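PDB 4WOK: UDP-glucose 4-epimerase from Brucella ovis, which probably interconverts UDP-glucose and UDP-galactose by NAD-dependent epimerisation at C4 of the sugar. Local coordinates for residues G21-K29 and A181-E192; Y100-L111 and T154-Y165. The protein carries 2 engineered substitutions. All blocks are in the same frame, centred on the assembly; numbering follows the deposited sequence.

Interaction 1 (G21-K29 and A181-E192); sequences GFIGSHTAK and ASGADIDGELGE. With ZN (zinc ion), chain C; NAD (nicotinamide-adenine-dinucleotide), chain B.
Ser-25 OG, resting against the CD2 methyl of Leu-190, is gripped by two polar partners: it donates to Gly-21 O at 2.6 Å and accepts from a water that also donates to Gly-191 O. The water ties the first turn of helix 22-33 to the loop across from it. The next residue, His-26, is held through both ring nitrogens. ND1 donates to Phe-22 O at 2.8 Å, nearly straight at 167° and in the ring plane, while NE2 accepts a weak, bent bond from Asp-185 N. Leu-190 CD2 sits squarely over one face, 3.8 Å from the ring centroid. At the far end Lys-29 NZ forms a salt bridge with Asp-185 OD1 (3.0 Å), coming from above the carboxylate plane, while OD2 accepts from Asp-187 N in an Asx turn. Ser-25 and His-26 follow the glycine-rich turn of a Rossmann fold, where the start of the helix points at the dinucleotide: Phe-22 N and Ile-23 N donate to NAD O2A and O1N on the two phosphates, each at 2.9 Å, and the helix end would probably favour the negative charge there. With its ring trans to its amide (chi1 175°), Phe-22 faces Glu-192 instead. CB of Glu-192 lies over the aromatic face, 3.6 Å from the centroid, and the carboxylate continues the stack, only 7° from parallel with the ring. The extended Glu-192 chain delivers OE1 to the zinc ion at 2.2 Å, a site completed by His-194, Glu-197 and His-199. Ile-23 CD1 packs on CB of Ala-181, whose N donates to NAD O7N.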
loop_
_atom_site.group_PDB
_atom_site.type_symbol
_atom_site.label_atom_id
_atom_site.label_comp_id
_atom_site.label_asym_id
_atom_site.label_seq_id
_atom_site.Cartn_x
_atom_site.Cartn_y
_atom_site.Cartn_z
ATOM N N GLY A 21 -4.912 5.862 7.889
ATOM C CA GLY A 21 -4.372 4.508 7.916
ATOM C C GLY A 21 -2.850 4.483 7.879
ATOM O O GLY A 21 -2.194 5.510 8.003
ATOM N N PHE A 22 -2.294 3.294 7.701
ATOM C CA PHE A 22 -0.847 3.079 7.739
ATOM C C PHE A 22 -0.107 3.871 6.639
ATOM O O PHE A 22 0.657 4.807 6.921
ATOM C CB PHE A 22 -0.583 1.572 7.628
ATOM C CG PHE A 22 0.878 1.189 7.526
ATOM C CD1 PHE A 22 1.836 1.775 8.347
ATOM C CD2 PHE A 22 1.277 0.200 6.634
ATOM C CE1 PHE A 22 3.184 1.407 8.249
ATOM C CE2 PHE A 22 2.606 -0.174 6.537
ATOM C CZ PHE A 22 3.563 0.423 7.347
ATOM N N ILE A 23 -0.332 3.525 5.380
ATOM C CA ILE A 23 0.402 4.200 4.307
ATOM C C ILE A 23 -0.056 5.663 4.125
ATOM O O ILE A 23 0.759 6.542 3.817
ATOM C CB ILE A 23 0.241 3.422 2.982
ATOM C CG1 ILE A 23 0.664 1.962 3.191
ATOM C CG2 ILE A 23 1.072 4.030 1.892
ATOM C CD1 ILE A 23 0.320 1.059 2.008
ATOM N N GLY A 24 -1.351 5.910 4.304
ATOM C CA GLY A 24 -1.916 7.245 4.116
ATOM C C GLY A 24 -1.369 8.238 5.133
ATOM O O GLY A 24 -1.075 9.371 4.788
ATOM N N SER A 25 -1.236 7.820 6.392
ATOM C CA SER A 25 -0.722 8.723 7.419
ATOM C C SER A 25 0.749 9.033 7.164
ATOM O O SER A 25 1.176 10.182 7.330
ATOM C CB SER A 25 -0.913 8.150 8.835
ATOM O OG SER A 25 -0.212 6.918 9.018
ATOM N N HIS A 26 1.529 8.033 6.744
ATOM C CA HIS A 26 2.927 8.302 6.387
ATOM C C HIS A 26 3.028 9.282 5.215
ATOM O O HIS A 26 3.953 10.112 5.141
ATOM C CB HIS A 26 3.664 7.006 6.042
ATOM C CG HIS A 26 4.096 6.222 7.245
ATOM N ND1 HIS A 26 3.242 5.393 7.935
ATOM C CD2 HIS A 26 5.296 6.145 7.874
ATOM C CE1 HIS A 26 3.895 4.837 8.948
ATOM N NE2 HIS A 26 5.139 5.278 8.932
ATOM N N THR A 27 2.083 9.170 4.291
ATOM C CA THR A 27 2.079 10.033 3.116
ATOM C C THR A 27 1.677 11.455 3.492
ATOM O O THR A 27 2.250 12.422 2.981
ATOM C CB THR A 27 1.141 9.468 2.040
ATOM O OG1 THR A 27 1.628 8.175 1.655
ATOM C CG2 THR A 27 1.076 10.399 0.812
ATOM N N ALA A 28 0.707 11.585 4.397
ATOM C CA ALA A 28 0.335 12.898 4.938
ATOM C C ALA A 28 1.525 13.577 5.631
ATOM O O ALA A 28 1.786 14.768 5.420
ATOM C CB ALA A 28 -0.832 12.754 5.909
ATOM N N LYS A 29 2.242 12.828 6.469
ATOM C CA LYS A 29 3.449 13.356 7.117
ATOM C C LYS A 29 4.437 13.879 6.080
ATOM O O LYS A 29 4.994 14.977 6.228
ATOM C CB LYS A 29 4.112 12.270 7.979
ATOM C CG LYS A 29 5.441 12.679 8.627
ATOM C CD LYS A 29 5.927 11.591 9.594
ATOM C CE LYS A 29 7.052 12.074 10.499
ATOM N NZ LYS A 29 8.362 12.100 9.801
ATOM N N ALA A 181 3.605 -3.360 1.805
ATOM C CA ALA A 181 4.067 -2.202 2.555
ATOM C C ALA A 181 4.654 -2.663 3.874
ATOM O O ALA A 181 4.054 -3.474 4.560
ATOM C CB ALA A 181 2.929 -1.244 2.803
ATOM N N SER A 182 5.801 -2.125 4.252
ATOM C CA SER A 182 6.465 -2.581 5.462
ATOM C C SER A 182 7.245 -1.455 6.137
ATOM O O SER A 182 7.316 -0.339 5.623
ATOM C CB SER A 182 7.396 -3.749 5.135
ATOM O OG SER A 182 8.345 -3.374 4.151
ATOM N N GLY A 183 7.834 -1.768 7.286
ATOM C CA GLY A 183 8.591 -0.804 8.056
ATOM C C GLY A 183 7.681 0.226 8.701
ATOM O O GLY A 183 6.462 0.024 8.826
ATOM N N ALA A 184 8.286 1.330 9.127
ATOM C CA ALA A 184 7.554 2.430 9.740
ATOM C C ALA A 184 8.439 3.662 9.689
ATOM O O ALA A 184 9.622 3.559 9.352
ATOM C CB ALA A 184 7.160 2.098 11.177
ATOM N N ASP A 185 7.866 4.822 10.009
ATOM C CA ASP A 185 8.616 6.076 9.945
ATOM C C ASP A 185 9.924 5.967 10.732
ATOM O O ASP A 185 9.941 5.427 11.839
ATOM C CB ASP A 185 7.795 7.246 10.482
ATOM C CG ASP A 185 8.583 8.542 10.456
ATOM O OD1 ASP A 185 8.724 9.116 9.354
ATOM O OD2 ASP A 185 9.091 8.958 11.523
ATOM N N ILE A 186 11.019 6.462 10.159
ATOM C CA ILE A 186 12.336 6.283 10.785
ATOM C C ILE A 186 12.397 6.851 12.213
ATOM O O ILE A 186 13.126 6.333 13.068
ATOM C CB ILE A 186 13.453 6.921 9.927
ATOM C CG1 ILE A 186 14.829 6.681 10.557
ATOM C CG2 ILE A 186 13.212 8.398 9.746
ATOM C CD1 ILE A 186 15.235 5.228 10.610
ATOM N N ASP A 187 11.606 7.884 12.492
ATOM C CA ASP A 187 11.701 8.551 13.783
ATOM C C ASP A 187 10.829 7.927 14.868
ATOM O O ASP A 187 10.801 8.408 16.001
ATOM C CB ASP A 187 11.391 10.035 13.616
ATOM C CG ASP A 187 12.562 10.793 13.008
ATOM O OD1 ASP A 187 13.719 10.461 13.354
ATOM O OD2 ASP A 187 12.340 11.697 12.178
ATOM N N GLY A 188 10.126 6.850 14.528
ATOM C CA GLY A 188 9.500 6.008 15.535
ATOM C C GLY A 188 8.119 6.344 16.085
ATOM O O GLY A 188 7.592 5.576 16.892
ATOM N N GLU A 189 7.512 7.451 15.660
ATOM C CA GLU A 189 6.211 7.840 16.228
ATOM C C GLU A 189 4.989 7.478 15.384
ATOM O O GLU A 189 3.867 7.838 15.738
ATOM C CB GLU A 189 6.170 9.343 16.494
ATOM C CG GLU A 189 7.197 9.840 17.503
ATOM C CD GLU A 189 7.048 11.330 17.773
ATOM O OE1 GLU A 189 5.951 11.881 17.512
ATOM O OE2 GLU A 189 8.027 11.952 18.240
ATOM N N LEU A 190 5.192 6.773 14.276
ATOM C CA LEU A 190 4.073 6.415 13.397
ATOM C C LEU A 190 4.240 4.990 12.886
ATOM O O LEU A 190 5.262 4.656 12.284
ATOM C CB LEU A 190 3.985 7.398 12.229
ATOM C CG LEU A 190 2.697 7.508 11.426
ATOM C CD1 LEU A 190 1.531 8.011 12.288
ATOM C CD2 LEU A 190 2.930 8.426 10.226
ATOM N N GLY A 191 3.243 4.145 13.118
ATOM C CA GLY A 191 3.402 2.746 12.780
ATOM C C GLY A 191 2.189 2.101 12.152
ATOM O O GLY A 191 1.208 2.760 11.821
ATOM N N GLU A 192 2.263 0.782 12.002
ATOM C CA GLU A 192 1.208 0.027 11.356
ATOM C C GLU A 192 0.314 -0.588 12.430
ATOM O O GLU A 192 0.747 -1.496 13.137
ATOM C CB GLU A 192 1.824 -1.057 10.461
ATOM C CG GLU A 192 0.826 -2.015 9.827
ATOM C CD GLU A 192 1.502 -2.954 8.853
ATOM O OE1 GLU A 192 0.804 -3.616 8.071
ATOM O OE2 GLU A 192 2.748 -3.013 8.851
HETATM ZN ZN ZN C . -0.969 -4.787 8.699
HETATM P PA NAD B . -5.109 0.786 6.208
HETATM O O1A NAD B . -6.402 0.018 6.412
HETATM O O2A NAD B . -4.160 1.142 7.313
HETATM O O5B NAD B . -5.625 2.327 5.606
HETATM C C5B NAD B . -6.890 2.235 4.988
HETATM C C4B NAD B . -7.586 3.577 5.338
HETATM O O4B NAD B . -8.763 3.751 4.538
HETATM C C3B NAD B . -8.007 3.398 6.801
HETATM O O3B NAD B . -7.633 4.563 7.493
HETATM C C2B NAD B . -9.545 3.251 6.692
HETATM O O2B NAD B . -10.167 3.770 7.800
HETATM C C1B NAD B . -9.838 4.127 5.420
HETATM N N9A NAD B . -11.052 3.685 4.706
HETATM C C8A NAD B . -11.411 2.386 4.285
HETATM N N7A NAD B . -12.577 2.362 3.630
HETATM C C5A NAD B . -12.994 3.700 3.631
HETATM C C6A NAD B . -14.147 4.325 3.108
HETATM N N6A NAD B . -15.111 3.583 2.467
HETATM N N1A NAD B . -14.302 5.664 3.240
HETATM C C2A NAD B . -13.318 6.359 3.897
HETATM N N3A NAD B . -12.166 5.891 4.459
HETATM C C4A NAD B . -12.048 4.538 4.288
HETATM O O3 NAD B . -4.543 -0.022 4.938
HETATM P PN NAD B . -3.122 0.459 4.338
HETATM O O1N NAD B . -2.584 1.811 4.709
HETATM O O2N NAD B . -2.331 -0.801 4.269
HETATM O O5D NAD B . -3.300 0.525 2.620
HETATM C C5D NAD B . -4.185 1.451 2.224
HETATM C C4D NAD B . -4.116 1.450 0.696
HETATM O O4D NAD B . -2.859 0.783 0.271
HETATM C C3D NAD B . -5.258 0.579 0.134
HETATM O O3D NAD B . -5.595 1.147 -1.091
HETATM C C2D NAD B . -4.542 -0.762 -0.065
HETATM O O2D NAD B . -5.072 -1.554 -1.052
HETATM C C1D NAD B . -3.221 -0.201 -0.641
HETATM N N1N NAD B . -2.161 -1.329 -0.613
HETATM C C2N NAD B . -1.633 -1.682 0.627
HETATM C C3N NAD B . -0.660 -2.714 0.672
HETATM C C7N NAD B . -0.083 -3.107 2.006
HETATM O O7N NAD B . 0.790 -3.977 2.075
HETATM N N7N NAD B . -0.550 -2.473 3.140
HETATM C C4N NAD B . -0.274 -3.345 -0.513
HETATM C C5N NAD B . -0.827 -2.969 -1.737
HETATM C C6N NAD B . -1.786 -1.947 -1.780
HETATM O O HOH W 1 -0.079 4.960 10.958
HETATM O O HOH W 2 9.821 13.408 12.045
HETATM O O HOH W 3 10.667 11.502 10.364
#

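Interaction 2 (Y100-L111 and T154-Y165). With NAD (nicotinamide-adenine-dinucleotide), chain B.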
loop_
_atom_site.group_PDB
_atom_site.type_symbol
_atom_site.label_atom_id
_atom_site.label_comp_id
_atom_site.label_asym_id
_atom_site.label_seq_id
_atom_site.Cartn_x
_atom_site.Cartn_y
_atom_site.Cartn_z
ATOM N N TYR A 100 -16.142 -5.584 -3.478
ATOM C CA TYR A 100 -16.787 -4.887 -4.603
ATOM C C TYR A 100 -17.435 -3.590 -4.127
ATOM O O TYR A 100 -17.378 -2.585 -4.822
ATOM C CB TYR A 100 -17.830 -5.779 -5.303
ATOM C CG TYR A 100 -17.234 -6.810 -6.241
ATOM C CD1 TYR A 100 -16.924 -6.481 -7.555
ATOM C CD2 TYR A 100 -16.987 -8.117 -5.818
ATOM C CE1 TYR A 100 -16.384 -7.409 -8.422
ATOM C CE2 TYR A 100 -16.433 -9.057 -6.682
ATOM C CZ TYR A 100 -16.134 -8.690 -7.981
ATOM O OH TYR A 100 -15.594 -9.589 -8.867
ATOM N N ARG A 101 -18.021 -3.591 -2.932
ATOM C CA ARG A 101 -18.685 -2.380 -2.440
ATOM C C ARG A 101 -17.676 -1.264 -2.137
ATOM O O ARG A 101 -17.797 -0.151 -2.641
ATOM C CB ARG A 101 -19.507 -2.673 -1.192
ATOM C CG ARG A 101 -20.027 -1.418 -0.485
ATOM C CD ARG A 101 -20.864 -1.763 0.744
ATOM N NE ARG A 101 -21.352 -0.564 1.437
ATOM C CZ ARG A 101 -22.492 0.050 1.136
ATOM N NH1 ARG A 101 -23.261 -0.417 0.160
ATOM N NH2 ARG A 101 -22.872 1.131 1.813
ATOM N N ASN A 102 -16.687 -1.569 -1.299
ATOM C CA ASN A 102 -15.710 -0.562 -0.874
ATOM C C ASN A 102 -14.771 -0.167 -2.009
ATOM O O ASN A 102 -14.521 1.018 -2.255
ATOM C CB ASN A 102 -14.894 -1.080 0.318
ATOM C CG ASN A 102 -14.639 -0.005 1.389
ATOM O OD1 ASN A 102 -15.507 0.830 1.685
ATOM N ND2 ASN A 102 -13.446 -0.045 1.991
ATOM N N ASN A 103 -14.248 -1.153 -2.718
ATOM C CA ASN A 103 -13.200 -0.875 -3.693
ATOM C C ASN A 103 -13.675 -0.449 -5.078
ATOM O O ASN A 103 -13.008 0.347 -5.743
ATOM C CB ASN A 103 -12.311 -2.092 -3.836
ATOM C CG ASN A 103 -11.634 -2.463 -2.533
ATOM O OD1 ASN A 103 -11.897 -1.855 -1.485
ATOM N ND2 ASN A 103 -10.747 -3.456 -2.589
ATOM N N VAL A 104 -14.808 -0.978 -5.529
ATOM C CA VAL A 104 -15.359 -0.559 -6.817
ATOM C C VAL A 104 -16.391 0.552 -6.607
ATOM O O VAL A 104 -16.232 1.643 -7.136
ATOM C CB VAL A 104 -15.990 -1.741 -7.588
ATOM C CG1 VAL A 104 -16.551 -1.274 -8.947
ATOM C CG2 VAL A 104 -14.936 -2.841 -7.790
ATOM N N GLY A 105 -17.442 0.279 -5.840
ATOM C CA GLY A 105 -18.409 1.321 -5.510
ATOM C C GLY A 105 -17.781 2.551 -4.853
ATOM O O GLY A 105 -18.087 3.691 -5.228
ATOM N N GLY A 106 -16.908 2.335 -3.874
ATOM C CA GLY A 106 -16.258 3.445 -3.189
ATOM C C GLY A 106 -15.383 4.265 -4.131
ATOM O O GLY A 106 -15.381 5.500 -4.099
ATOM N N THR A 107 -14.601 3.591 -4.962
ATOM C CA THR A 107 -13.763 4.325 -5.907
ATOM C C THR A 107 -14.623 5.087 -6.918
ATOM O O THR A 107 -14.315 6.224 -7.261
ATOM C CB THR A 107 -12.785 3.373 -6.632
ATOM O OG1 THR A 107 -11.881 2.831 -5.659
ATOM C CG2 THR A 107 -11.977 4.131 -7.713
ATOM N N GLN A 108 -15.720 4.492 -7.382
ATOM C CA GLN A 108 -16.542 5.217 -8.347
ATOM C C GLN A 108 -17.102 6.484 -7.711
ATOM O O GLN A 108 -17.153 7.542 -8.342
ATOM C CB GLN A 108 -17.709 4.384 -8.897
ATOM C CG GLN A 108 -18.494 5.254 -9.919
ATOM C CD GLN A 108 -19.656 4.538 -10.581
ATOM O OE1 GLN A 108 -19.960 3.389 -10.270
ATOM N NE2 GLN A 108 -20.313 5.227 -11.503
ATOM N N SER A 109 -17.501 6.382 -6.454
ATOM C CA SER A 109 -18.015 7.541 -5.749
ATOM C C SER A 109 -16.923 8.627 -5.682
ATOM O O SER A 109 -17.188 9.807 -5.908
ATOM C CB SER A 109 -18.487 7.132 -4.355
ATOM O OG SER A 109 -19.044 8.226 -3.656
ATOM N N LEU A 110 -15.693 8.228 -5.387
ATOM C CA LEU A 110 -14.598 9.190 -5.323
ATOM C C LEU A 110 -14.340 9.822 -6.682
ATOM O O LEU A 110 -14.130 11.036 -6.782
ATOM C CB LEU A 110 -13.322 8.529 -4.797
ATOM C CG LEU A 110 -12.075 9.421 -4.861
ATOM C CD1 LEU A 110 -12.128 10.546 -3.837
ATOM C CD2 LEU A 110 -10.820 8.581 -4.672
ATOM N N LEU A 111 -14.356 9.013 -7.741
ATOM C CA LEU A 111 -14.070 9.559 -9.065
ATOM C C LEU A 111 -15.205 10.458 -9.528
ATOM O O LEU A 111 -14.969 11.465 -10.204
ATOM C CB LEU A 111 -13.821 8.436 -10.074
ATOM C CG LEU A 111 -12.586 7.565 -9.781
ATOM C CD1 LEU A 111 -12.417 6.604 -10.923
ATOM C CD2 LEU A 111 -11.296 8.418 -9.616
ATOM N N THR A 154 -10.847 -6.383 -7.733
ATOM C CA THR A 154 -11.451 -5.072 -7.538
ATOM C C THR A 154 -10.429 -3.946 -7.729
ATOM O O THR A 154 -10.792 -2.858 -8.171
ATOM C CB THR A 154 -12.117 -4.950 -6.146
ATOM O OG1 THR A 154 -11.146 -5.150 -5.117
ATOM C CG2 THR A 154 -13.242 -5.966 -6.001
ATOM N N LYS A 155 -9.159 -4.199 -7.415
ATOM C CA LYS A 155 -8.108 -3.201 -7.702
ATOM C C LYS A 155 -7.937 -3.003 -9.215
ATOM O O LYS A 155 -7.731 -1.893 -9.687
ATOM C CB LYS A 155 -6.765 -3.624 -7.074
ATOM C CG LYS A 155 -6.746 -3.541 -5.549
ATOM C CD LYS A 155 -6.896 -2.079 -5.112
ATOM C CE LYS A 155 -6.799 -1.903 -3.595
ATOM N NZ LYS A 155 -6.797 -0.421 -3.266
ATOM N N LEU A 156 -8.005 -4.095 -9.968
ATOM C CA LEU A 156 -7.927 -4.025 -11.424
ATOM C C LEU A 156 -9.109 -3.247 -12.014
ATOM O O LEU A 156 -8.943 -2.444 -12.936
ATOM C CB LEU A 156 -7.886 -5.436 -12.013
ATOM C CG LEU A 156 -7.773 -5.536 -13.537
ATOM C CD1 LEU A 156 -6.519 -4.814 -14.006
ATOM C CD2 LEU A 156 -7.744 -6.999 -13.973
ATOM N N ILE A 157 -10.301 -3.500 -11.485
ATOM C CA ILE A 157 -11.501 -2.792 -11.942
ATOM C C ILE A 157 -11.335 -1.293 -11.714
ATOM O O ILE A 157 -11.641 -0.495 -12.594
ATOM C CB ILE A 157 -12.771 -3.295 -11.220
ATOM C CG1 ILE A 157 -13.086 -4.734 -11.633
ATOM C CG2 ILE A 157 -13.960 -2.355 -11.490
ATOM C CD1 ILE A 157 -14.120 -5.407 -10.729
ATOM N N ALA A 158 -10.818 -0.910 -10.550
ATOM C CA ALA A 158 -10.558 0.507 -10.298
ATOM C C ALA A 158 -9.549 1.093 -11.292
ATOM O O ALA A 158 -9.701 2.226 -11.734
ATOM C CB ALA A 158 -10.071 0.720 -8.878
ATOM N N GLU A 159 -8.522 0.328 -11.651
ATOM C CA GLU A 159 -7.566 0.825 -12.644
ATOM C C GLU A 159 -8.268 1.115 -13.980
ATOM O O GLU A 159 -8.065 2.166 -14.583
ATOM C CB GLU A 159 -6.417 -0.168 -12.857
ATOM C CG GLU A 159 -5.504 -0.338 -11.640
ATOM C CD GLU A 159 -4.199 -1.045 -11.974
ATOM O OE1 GLU A 159 -4.070 -1.558 -13.106
ATOM O OE2 GLU A 159 -3.300 -1.088 -11.106
ATOM N N HIS A 160 -9.097 0.183 -14.436
ATOM C CA HIS A 160 -9.806 0.376 -15.703
ATOM C C HIS A 160 -10.847 1.483 -15.601
ATOM O O HIS A 160 -11.101 2.181 -16.578
ATOM C CB HIS A 160 -10.464 -0.924 -16.155
ATOM C CG HIS A 160 -9.484 -1.945 -16.633
ATOM N ND1 HIS A 160 -9.639 -3.293 -16.406
ATOM C CD2 HIS A 160 -8.327 -1.808 -17.320
ATOM C CE1 HIS A 160 -8.620 -3.946 -16.938
ATOM N NE2 HIS A 160 -7.808 -3.067 -17.493
ATOM N N MET A 161 -11.449 1.637 -14.426
ATOM C CA MET A 161 -12.397 2.726 -14.211
ATOM C C MET A 161 -11.685 4.067 -14.349
ATOM O O MET A 161 -12.197 4.998 -14.983
ATOM C CB MET A 161 -13.048 2.614 -12.834
ATOM C CG MET A 161 -14.292 3.493 -12.658
ATOM S SD MET A 161 -14.801 3.575 -10.925
ATOM C CE MET A 161 -15.378 1.886 -10.650
ATOM N N LEU A 162 -10.502 4.164 -13.746
ATOM C CA LEU A 162 -9.650 5.347 -13.947
ATOM C C LEU A 162 -9.432 5.659 -15.427
ATOM O O LEU A 162 -9.579 6.810 -15.855
ATOM C CB LEU A 162 -8.289 5.153 -13.262
ATOM C CG LEU A 162 -8.283 5.303 -11.746
ATOM C CD1 LEU A 162 -7.001 4.726 -11.184
ATOM C CD2 LEU A 162 -8.408 6.765 -11.352
ATOM N N ALA A 163 -9.085 4.644 -16.213
ATOM C CA ALA A 163 -8.847 4.842 -17.643
ATOM C C ALA A 163 -10.108 5.342 -18.342
ATOM O O ALA A 163 -10.042 6.253 -19.159
ATOM C CB ALA A 163 -8.352 3.558 -18.290
ATOM N N ASP A 164 -11.254 4.761 -18.002
ATOM C CA ASP A 164 -12.529 5.156 -18.616
ATOM C C ASP A 164 -12.951 6.564 -18.248
ATOM O O ASP A 164 -13.511 7.281 -19.082
ATOM C CB ASP A 164 -13.650 4.196 -18.219
ATOM C CG ASP A 164 -13.487 2.822 -18.833
ATOM O OD1 ASP A 164 -12.763 2.703 -19.842
ATOM O OD2 ASP A 164 -14.084 1.859 -18.301
ATOM N N TYR A 165 -12.706 6.950 -16.996
ATOM C CA TYR A 165 -13.007 8.308 -16.543
ATOM C C TYR A 165 -12.052 9.326 -17.173
ATOM O O TYR A 165 -12.417 10.486 -17.419
ATOM C CB TYR A 165 -12.954 8.370 -15.017
ATOM C CG TYR A 165 -14.287 8.080 -14.367
ATOM C CD1 TYR A 165 -14.984 6.901 -14.651
ATOM C CD2 TYR A 165 -14.850 8.970 -13.455
ATOM C CE1 TYR A 165 -16.213 6.632 -14.058
ATOM C CE2 TYR A 165 -16.081 8.699 -12.848
ATOM C CZ TYR A 165 -16.753 7.527 -13.153
ATOM O OH TYR A 165 -17.970 7.244 -12.572
HETATM P PA NAD B . -5.109 0.786 6.208
HETATM O O1A NAD B . -6.402 0.018 6.412
HETATM O O2A NAD B . -4.160 1.142 7.313
HETATM O O5B NAD B . -5.625 2.327 5.606
HETATM C C5B NAD B . -6.890 2.235 4.988
HETATM C C4B NAD B . -7.586 3.577 5.338
HETATM O O4B NAD B . -8.763 3.751 4.538
HETATM C C3B NAD B . -8.007 3.398 6.801
HETATM O O3B NAD B . -7.633 4.563 7.493
HETATM C C2B NAD B . -9.545 3.251 6.692
HETATM O O2B NAD B . -10.167 3.770 7.800
HETATM C C1B NAD B . -9.838 4.127 5.420
HETATM N N9A NAD B . -11.052 3.685 4.706
HETATM C C8A NAD B . -11.411 2.386 4.285
HETATM N N7A NAD B . -12.577 2.362 3.630
HETATM C C5A NAD B . -12.994 3.700 3.631
HETATM C C6A NAD B . -14.147 4.325 3.108
HETATM N N6A NAD B . -15.111 3.583 2.467
HETATM N N1A NAD B . -14.302 5.664 3.240
HETATM C C2A NAD B . -13.318 6.359 3.897
HETATM N N3A NAD B . -12.166 5.891 4.459
HETATM C C4A NAD B . -12.048 4.538 4.288
HETATM O O3 NAD B . -4.543 -0.022 4.938
HETATM P PN NAD B . -3.122 0.459 4.338
HETATM O O1N NAD B . -2.584 1.811 4.709
HETATM O O2N NAD B . -2.331 -0.801 4.269
HETATM O O5D NAD B . -3.300 0.525 2.620
HETATM C C5D NAD B . -4.185 1.451 2.224
HETATM C C4D NAD B . -4.116 1.450 0.696
HETATM O O4D NAD B . -2.859 0.783 0.271
HETATM C C3D NAD B . -5.258 0.579 0.134
HETATM O O3D NAD B . -5.595 1.147 -1.091
HETATM C C2D NAD B . -4.542 -0.762 -0.065
HETATM O O2D NAD B . -5.072 -1.554 -1.052
HETATM C C1D NAD B . -3.221 -0.201 -0.641
HETATM N N1N NAD B . -2.161 -1.329 -0.613
HETATM C C2N NAD B . -1.633 -1.682 0.627
HETATM C C3N NAD B . -0.660 -2.714 0.672
HETATM C C7N NAD B . -0.083 -3.107 2.006
HETATM O O7N NAD B . 0.790 -3.977 2.075
HETATM N N7N NAD B . -0.550 -2.473 3.140
HETATM C C4N NAD B . -0.274 -3.345 -0.513
HETATM C C5N NAD B . -0.827 -2.969 -1.737
HETATM C C6N NAD B . -1.786 -1.947 -1.780
HETATM O O HOH W 4 -10.456 -0.596 -5.965
HETATM O O HOH W 5 -9.605 0.889 -3.949
#
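Met-161 is the knob of this helix pair, fitting into a hole formed by Val-104, Thr-107, Gln-108 and Leu-111. Its sulfur, SD, lies 3.5 Å from Gln-108 CA, and the bend at chi3 (-69°) turns CE onto Val-104, 3.6 Å from Val-104 O. The axes lie 8.7 Å apart, inclined by 14°, and small Ala-158 CB faces Thr-107 CG2 between them; Leu-111 CD2 meets Leu-162 CD2 on the side against the central sheet. The outer margin is looser. There Tyr-100, exposed, takes Thr-154 CG2 over its ring face at 4.0 Å from the centroid, and Gln-108 NE2 reaches Tyr-165 OH at 3.3 Å, bent to 136°, its amide nearly perpendicular to the ring; Tyr-165 OH also bonds to Asp-112. On the cofactor side, Asn-103 ND2 donates to Thr-154 OG1 at 3.1 Å. Nearby, Lys-155 NZ grips the ribose hydroxyl O3D of NAD at 2.9 Å, and Asn-102 pairs with the adenine. Tyr-151 and Lys-155 match the Tyr-x-x-x-Lys signature of short-chain dehydrogenases. Asn-103 ND2 and Thr-154 OG1 each have a further backbone partner, Ser-86 O and Tyr-151 O, which would probably hold in place the turn bearing Lys-155.

Overall arrangement
From the N terminus the chain runs through strand 13-17 into helix 22-33, the first half of interaction 1, whose partner comes only after residue 180. Within that long loop lies interaction 2, nested entirely: helix 96-116 leads to strand 121-125, and helix 150-169 returns beside it before strand 172-177. The right-handed crossovers of the Rossmann sheet put these two helices on one face and helix 22-33 on the other. Interaction 2 therefore joins neighbouring helices of one layer, whereas interaction 1 ties the first helix to the zinc-binding loop. Their centres lie about 25 Å apart and they do not touch, yet NAD meets both.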